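Local coordinates for protein putative thiol-disulfide isomerase or thioredoxin (PDB 3L9V) that probably catalyses the formation or exchange of protein disulfide bonds, as a DsbA-like oxidoreductase of the thioredoxin fold, at residues E6-T9 with P10-D14. Residues are numbered along the deposited sequence; the frame is centred on the assembly and turned at random.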
# COMPACT_ATOMS: atom_id res chain seq x y z
N GLU A 6 14.37 -1.77 -11.93
CA GLU A 6 15.60 -0.99 -11.85
C GLU A 6 16.08 -1.05 -10.41
O GLU A 6 15.26 -1.07 -9.48
CB GLU A 6 15.34 0.47 -12.26
CG GLU A 6 14.19 1.12 -11.47
CD GLU A 6 13.86 2.54 -11.93
OE1 GLU A 6 13.20 3.26 -11.15
OE2 GLU A 6 14.26 2.93 -13.04
N SER A 7 17.39 -1.12 -10.23
CA SER A 7 17.99 -1.06 -8.90
C SER A 7 17.76 0.33 -8.37
O SER A 7 17.96 1.30 -9.09
CB SER A 7 19.50 -1.26 -8.99
OG SER A 7 19.82 -2.57 -9.42
N ILE A 8 17.37 0.46 -7.11
CA ILE A 8 17.35 1.77 -6.51
C ILE A 8 18.68 2.08 -5.82
O ILE A 8 19.37 1.19 -5.32
CB ILE A 8 16.17 1.98 -5.52
CG1 ILE A 8 16.32 1.06 -4.30
CG2 ILE A 8 14.84 1.79 -6.25
CD1 ILE A 8 15.39 1.39 -3.17
N THR A 9 19.02 3.36 -5.80
CA THR A 9 20.23 3.81 -5.13
C THR A 9 19.90 5.03 -4.29
O THR A 9 19.38 6.01 -4.81
CB THR A 9 21.31 4.20 -6.16
OG1 THR A 9 20.76 5.16 -7.07
CG2 THR A 9 21.78 2.98 -6.94
N PRO A 10 20.22 4.98 -2.99
CA PRO A 10 20.88 3.84 -2.38
C PRO A 10 19.82 2.82 -1.99
O PRO A 10 18.66 3.19 -1.88
CB PRO A 10 21.49 4.43 -1.10
CG PRO A 10 21.05 5.88 -1.06
CD PRO A 10 19.91 6.02 -2.01
N PRO A 11 20.22 1.56 -1.79
CA PRO A 11 19.32 0.50 -1.31
C PRO A 11 18.77 0.83 0.08
O PRO A 11 19.30 1.71 0.75
CB PRO A 11 20.24 -0.72 -1.23
CG PRO A 11 21.34 -0.43 -2.20
CD PRO A 11 21.55 1.04 -2.13
N VAL A 12 17.70 0.16 0.47
CA VAL A 12 17.16 0.31 1.81
C VAL A 12 17.57 -0.91 2.61
O VAL A 12 17.30 -2.04 2.20
CB VAL A 12 15.62 0.42 1.79
CG1 VAL A 12 15.04 0.58 3.23
CG2 VAL A 12 15.22 1.57 0.90
N VAL A 13 18.26 -0.71 3.74
CA VAL A 13 18.65 -1.87 4.55
C VAL A 13 17.53 -2.30 5.49
O VAL A 13 16.75 -1.48 5.99
CB VAL A 13 19.94 -1.62 5.38
CG1 VAL A 13 21.01 -0.99 4.53
CG2 VAL A 13 19.63 -0.77 6.61
N ASP A 14 17.46 -3.61 5.75
CA ASP A 14 16.42 -4.17 6.59
C ASP A 14 15.03 -3.92 6.00
O ASP A 14 14.08 -3.70 6.74
CB ASP A 14 16.47 -3.58 7.99
CG ASP A 14 17.78 -3.85 8.70
OD1 ASP A 14 18.52 -4.77 8.28
OD2 ASP A 14 18.07 -3.14 9.68
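Ile8 and Val12 meet across a proline-rich bend that carries the chain away from strand 5-7, an edge strand of the mixed sheet of this thioredoxin-fold protein. Their contact is apolar: CD1 of Ile8 lies 4.1 Å from CG2 of Val12, the two side chains slanting across each other. In Ile8, CG1 sits between the backbone N and the carbonyl carbon (chi1 65°), and chi2 is extended, which carries CD1 forward to the valine. Val12 has CG1 anti to its N (chi1 -180°), and it is the other methyl that faces the isoleucine. Both side chains also rest on Tyr141.

Between them the backbone turns at the peptide joining Thr9 to Pro10, which is cis and brings the two CA atoms to 2.8 Å. The bend brings the carbonyl O of Ile8 to 3.6 Å from N of Pro11 and 3.9 Å from its ring CD, close contacts without hydrogen bonds. O of Pro10 likewise approaches Ile8 CD1, at 3.9 Å.

No hydrogen bond spans the bend, and neither proline nitrogen has a hydrogen to offer Ile8 O. Backbone hydrogen bonds from Ile8 to Arg154 and from Val12 to Gly153 instead tie both sides of it to the turn between strands 148-151 and 155-157. The chemistry therefore implies a surface bend shaped by the cis Thr9-Pro10 peptide and a second proline, with one small apolar contact on its inner side and backbone hydrogen bonds to the neighbouring turn at Ile8 and Val12.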